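Local coordinates for adenylate kinase (PDB 3CM0), which catalyses the reversible transfer of the terminal phosphate of ATP to AMP, giving two ADP and helping to keep the adenine nucleotide pools in balance, at residues 3-17 and 103-115. Numbering follows the deposited sequence.
Sequences VGQAVIFLGPPGAGK and GTRLLGVVLVEVP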
loop_
_atom_site.group_PDB
_atom_site.type_symbol
_atom_site.label_atom_id
_atom_site.label_comp_id
_atom_site.label_asym_id
_atom_site.label_seq_id
_atom_site.Cartn_x
_atom_site.Cartn_y
_atom_site.Cartn_z
ATOM N N VAL A 3 -22.217 -1.915 -5.833
ATOM C CA VAL A 3 -21.337 -2.579 -4.829
ATOM C C VAL A 3 -19.920 -2.765 -5.334
ATOM O O VAL A 3 -19.664 -2.854 -6.540
ATOM C CB VAL A 3 -21.827 -3.990 -4.442
ATOM C CG1 VAL A 3 -23.202 -3.914 -3.809
ATOM C CG2 VAL A 3 -21.831 -4.891 -5.674
ATOM N N GLY A 4 -19.000 -2.851 -4.386
ATOM C CA GLY A 4 -17.618 -3.049 -4.751
ATOM C C GLY A 4 -16.901 -3.698 -3.597
ATOM O O GLY A 4 -17.473 -3.899 -2.517
ATOM N N GLN A 5 -15.644 -4.045 -3.841
ATOM C CA GLN A 5 -14.828 -4.671 -2.812
ATOM C C GLN A 5 -13.436 -4.065 -2.839
ATOM O O GLN A 5 -12.871 -3.783 -3.903
ATOM C CB GLN A 5 -14.747 -6.180 -3.045
ATOM C CG GLN A 5 -16.085 -6.855 -2.969
ATOM C CD GLN A 5 -15.992 -8.355 -3.134
ATOM O OE1 GLN A 5 -15.207 -8.851 -3.941
ATOM N NE2 GLN A 5 -16.806 -9.088 -2.378
ATOM N N ALA A 6 -12.873 -3.832 -1.658
ATOM C CA ALA A 6 -11.537 -3.255 -1.619
ATOM C C ALA A 6 -10.644 -4.076 -0.697
ATOM O O ALA A 6 -11.132 -4.713 0.234
ATOM C CB ALA A 6 -11.603 -1.796 -1.077
ATOM N N VAL A 7 -9.351 -4.071 -1.013
ATOM C CA VAL A 7 -8.348 -4.680 -0.134
ATOM C C VAL A 7 -7.192 -3.707 0.015
ATOM O O VAL A 7 -6.748 -3.101 -0.958
ATOM C CB VAL A 7 -7.803 -6.025 -0.669
ATOM C CG1 VAL A 7 -6.761 -6.582 0.339
ATOM C CG2 VAL A 7 -8.941 -7.033 -0.785
ATOM N N ILE A 8 -6.696 -3.538 1.251
ATOM C CA ILE A 8 -5.583 -2.665 1.505
ATOM C C ILE A 8 -4.429 -3.518 2.006
ATOM O O ILE A 8 -4.649 -4.392 2.841
ATOM C CB ILE A 8 -5.945 -1.633 2.625
ATOM C CG1 ILE A 8 -7.008 -0.651 2.094
ATOM C CG2 ILE A 8 -4.721 -0.878 3.055
ATOM C CD1 ILE A 8 -7.679 0.256 3.238
ATOM N N PHE A 9 -3.234 -3.300 1.467
ATOM C CA PHE A 9 -2.039 -4.049 1.934
ATOM C C PHE A 9 -1.071 -3.154 2.704
ATOM O O PHE A 9 -0.703 -2.082 2.224
ATOM C CB PHE A 9 -1.254 -4.629 0.727
ATOM C CG PHE A 9 -1.851 -5.861 0.150
ATOM C CD1 PHE A 9 -1.321 -7.114 0.463
ATOM C CD2 PHE A 9 -2.947 -5.793 -0.711
ATOM C CE1 PHE A 9 -1.870 -8.264 -0.092
ATOM C CE2 PHE A 9 -3.496 -6.939 -1.262
ATOM C CZ PHE A 9 -2.964 -8.174 -0.957
ATOM N N LEU A 10 -0.629 -3.614 3.886
ATOM C CA LEU A 10 0.359 -2.908 4.709
ATOM C C LEU A 10 1.520 -3.903 5.027
ATOM O O LEU A 10 1.321 -5.114 5.162
ATOM C CB LEU A 10 -0.245 -2.435 6.035
ATOM C CG LEU A 10 -1.447 -1.469 5.973
ATOM C CD1 LEU A 10 -1.922 -1.214 7.388
ATOM C CD2 LEU A 10 -1.063 -0.155 5.277
ATOM N N GLY A 11 2.725 -3.397 5.112
ATOM C CA GLY A 11 3.835 -4.289 5.429
ATOM C C GLY A 11 5.137 -3.555 5.276
ATOM O O GLY A 11 5.217 -2.583 4.534
ATOM N N PRO A 12 6.179 -3.982 5.990
ATOM C CA PRO A 12 7.500 -3.342 5.918
ATOM C C PRO A 12 8.251 -3.718 4.646
ATOM O O PRO A 12 7.916 -4.672 3.961
ATOM C CB PRO A 12 8.224 -3.907 7.142
ATOM C CG PRO A 12 7.665 -5.371 7.172
ATOM C CD PRO A 12 6.173 -5.118 6.939
ATOM N N PRO A 13 9.292 -2.951 4.320
ATOM C CA PRO A 13 10.117 -3.206 3.148
ATOM C C PRO A 13 10.680 -4.602 3.395
ATOM O O PRO A 13 11.016 -4.946 4.546
ATOM C CB PRO A 13 11.213 -2.159 3.268
ATOM C CG PRO A 13 10.540 -1.032 3.940
ATOM C CD PRO A 13 9.662 -1.692 4.981
ATOM N N GLY A 14 10.759 -5.409 2.342
ATOM C CA GLY A 14 11.318 -6.742 2.492
ATOM C C GLY A 14 10.301 -7.829 2.798
ATOM O O GLY A 14 10.646 -9.015 2.835
ATOM N N ALA A 15 9.055 -7.447 3.031
ATOM C CA ALA A 15 8.016 -8.446 3.314
ATOM C C ALA A 15 7.356 -8.940 2.023
ATOM O O ALA A 15 6.597 -9.908 2.043
ATOM C CB ALA A 15 6.952 -7.853 4.282
ATOM N N GLY A 16 7.668 -8.290 0.901
ATOM C CA GLY A 16 7.092 -8.667 -0.390
ATOM C C GLY A 16 5.589 -8.446 -0.508
ATOM O O GLY A 16 4.910 -9.130 -1.267
ATOM N N LYS A 17 5.054 -7.473 0.220
ATOM C CA LYS A 17 3.612 -7.249 0.171
ATOM C C LYS A 17 3.156 -6.709 -1.186
ATOM O O LYS A 17 2.050 -6.984 -1.613
ATOM C CB LYS A 17 3.161 -6.274 1.272
ATOM C CG LYS A 17 3.603 -4.841 1.042
ATOM C CD LYS A 17 2.623 -3.857 1.643
ATOM C CE LYS A 17 3.241 -2.472 1.798
ATOM N NZ LYS A 17 3.726 -1.917 0.508
ATOM N N GLY A 103 -20.330 2.568 -1.736
ATOM C CA GLY A 103 -20.798 1.207 -1.516
ATOM C C GLY A 103 -19.738 0.137 -1.738
ATOM O O GLY A 103 -20.037 -0.969 -2.216
ATOM N N THR A 104 -18.499 0.457 -1.372
ATOM C CA THR A 104 -17.375 -0.475 -1.545
ATOM C C THR A 104 -17.034 -1.102 -0.184
ATOM O O THR A 104 -16.673 -0.396 0.756
ATOM C CB THR A 104 -16.145 0.274 -2.075
ATOM O OG1 THR A 104 -16.473 0.957 -3.289
ATOM C CG2 THR A 104 -14.997 -0.712 -2.348
ATOM N N ARG A 105 -17.160 -2.419 -0.083
ATOM C CA ARG A 105 -16.889 -3.106 1.166
ATOM C C ARG A 105 -15.396 -3.389 1.294
ATOM O O ARG A 105 -14.779 -3.908 0.359
ATOM C CB ARG A 105 -17.687 -4.412 1.199
ATOM C CG ARG A 105 -17.359 -5.317 2.366
ATOM C CD ARG A 105 -18.372 -6.466 2.443
ATOM N NE ARG A 105 -18.165 -7.264 3.645
ATOM C CZ ARG A 105 -17.146 -8.100 3.811
ATOM N NH1 ARG A 105 -16.256 -8.247 2.846
ATOM N NH2 ARG A 105 -16.999 -8.766 4.948
ATOM N N LEU A 106 -14.823 -3.035 2.448
ATOM C CA LEU A 106 -13.396 -3.282 2.703
ATOM C C LEU A 106 -13.319 -4.724 3.209
ATOM O O LEU A 106 -13.771 -5.022 4.320
ATOM C CB LEU A 106 -12.880 -2.306 3.781
ATOM C CG LEU A 106 -11.424 -2.446 4.226
ATOM C CD1 LEU A 106 -10.459 -2.344 3.000
ATOM C CD2 LEU A 106 -11.137 -1.338 5.256
ATOM N N LEU A 107 -12.799 -5.616 2.375
ATOM C CA LEU A 107 -12.674 -7.041 2.714
ATOM C C LEU A 107 -11.659 -7.286 3.829
ATOM O O LEU A 107 -11.750 -8.266 4.580
ATOM C CB LEU A 107 -12.221 -7.867 1.495
ATOM C CG LEU A 107 -13.208 -7.917 0.309
ATOM C CD1 LEU A 107 -12.615 -8.695 -0.865
ATOM C CD2 LEU A 107 -14.482 -8.566 0.769
ATOM N N GLY A 108 -10.665 -6.422 3.898
ATOM C CA GLY A 108 -9.634 -6.577 4.914
ATOM C C GLY A 108 -8.430 -5.703 4.631
ATOM O O GLY A 108 -8.272 -5.181 3.532
ATOM N N VAL A 109 -7.620 -5.489 5.667
ATOM C CA VAL A 109 -6.390 -4.746 5.555
ATOM C C VAL A 109 -5.353 -5.806 5.904
ATOM O O VAL A 109 -5.243 -6.241 7.041
ATOM C CB VAL A 109 -6.352 -3.582 6.590
ATOM C CG1 VAL A 109 -5.039 -2.865 6.533
ATOM C CG2 VAL A 109 -7.480 -2.601 6.200
ATOM N N VAL A 110 -4.624 -6.239 4.896
ATOM C CA VAL A 110 -3.616 -7.288 5.068
ATOM C C VAL A 110 -2.340 -6.702 5.659
ATOM O O VAL A 110 -1.777 -5.763 5.109
ATOM C CB VAL A 110 -3.303 -7.923 3.697
ATOM C CG1 VAL A 110 -2.175 -8.971 3.827
ATOM C CG2 VAL A 110 -4.557 -8.541 3.159
ATOM N N LEU A 111 -1.890 -7.258 6.793
ATOM C CA LEU A 111 -0.648 -6.787 7.406
ATOM C C LEU A 111 0.308 -7.971 7.358
ATOM O O LEU A 111 0.125 -8.947 8.102
ATOM C CB LEU A 111 -0.863 -6.374 8.875
ATOM C CG LEU A 111 0.441 -5.914 9.583
ATOM C CD1 LEU A 111 0.940 -4.584 9.006
ATOM C CD2 LEU A 111 0.111 -5.689 11.096
ATOM N N VAL A 112 1.295 -7.896 6.467
ATOM C CA VAL A 112 2.260 -8.986 6.322
ATOM C C VAL A 112 3.327 -8.836 7.390
ATOM O O VAL A 112 4.026 -7.828 7.448
ATOM C CB VAL A 112 2.903 -8.962 4.920
ATOM C CG1 VAL A 112 3.834 -10.188 4.743
ATOM C CG2 VAL A 112 1.786 -8.969 3.847
ATOM N N GLU A 113 3.473 -9.886 8.214
ATOM C CA GLU A 113 4.397 -9.845 9.352
ATOM C C GLU A 113 5.545 -10.820 9.164
ATOM O O GLU A 113 5.323 -11.982 8.820
ATOM C CB GLU A 113 3.625 -10.220 10.625
ATOM C CG GLU A 113 2.427 -9.305 10.891
ATOM C CD GLU A 113 1.701 -9.647 12.196
ATOM O OE1 GLU A 113 1.665 -10.844 12.576
ATOM O OE2 GLU A 113 1.136 -8.729 12.809
ATOM N N VAL A 114 6.749 -10.334 9.418
ATOM C CA VAL A 114 7.965 -11.151 9.227
ATOM C C VAL A 114 8.917 -10.811 10.357
ATOM O O VAL A 114 9.021 -9.664 10.739
ATOM C CB VAL A 114 8.641 -10.804 7.873
ATOM C CG1 VAL A 114 9.905 -11.642 7.674
ATOM C CG2 VAL A 114 7.651 -11.078 6.714
ATOM N N PRO A 115 9.622 -11.820 10.912
ATOM C CA PRO A 115 10.565 -11.547 12.005
ATOM C C PRO A 115 11.604 -10.549 11.490
ATOM O O PRO A 115 12.089 -10.688 10.367
ATOM C CB PRO A 115 11.174 -12.922 12.285
ATOM C CG PRO A 115 10.122 -13.844 11.945
ATOM C CD PRO A 115 9.484 -13.261 10.673
#
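Ala6 pairs with Leu106 and Ile8 with Val109, so 104-113 spends one residue more than 4-10 on the same rise: a beta bulge at Leu107 and Gly108, opposite Val7. Leu107 N bonds Ala6 O at 2.9 Å; following Ala6 N to Arg105 O, a regular ladder would take Ile8 N to Leu107 O, but it bonds Gly108 O at 3.2 Å, nearly straight (172°). Leu107 itself has helical backbone angles, which direct its side chain toward 4-10. Its CB rests 3.6 Å from Ala6 O; with chi1 at -65°, CG is anti to the carbonyl carbon and comes near Gln5 CB. The branches then divide: CD1 reaches Val7 CG2 at 4.0 Å and also touches Gln5 CB and OE1, while CD2 lies 3.9 Å from Gln5 NE2. Cutting this side chain back to alanine removes both methyls and is likely to open a gap beside Gln5 and part of Val7 CG2, letting the Gln5 amide turn more freely.

Beyond the bulge the parallel ladder is regular through Val112. Val110 leans over one face of the Phe9 ring, its CB 4.3 Å from the centroid and 27° off the normal, a CH-pi contact on the side covered by helix 173-184. On the other face of the sheet, Leu10 CD1 meets Val109 CG1 at 3.6 Å, and Tyr158 of helix 137-160 touches both Ile8 and Val109. Past the strand, 3-17 loops back over Val112, whose CG1 is 3.9 Å from Ala15 CB; CG2 faces Lys17 CB, while Lys17 NZ leads away to a salt bridge with Asp83. Strand 4-10, the Gly-rich loop Gly11-Lys17 and helix 17-28 make the Walker A (P-loop) motif, consistent with ATP binding here; 104-113 flanks its strand in the five-stranded parallel sheet of the P-loop kinase fold.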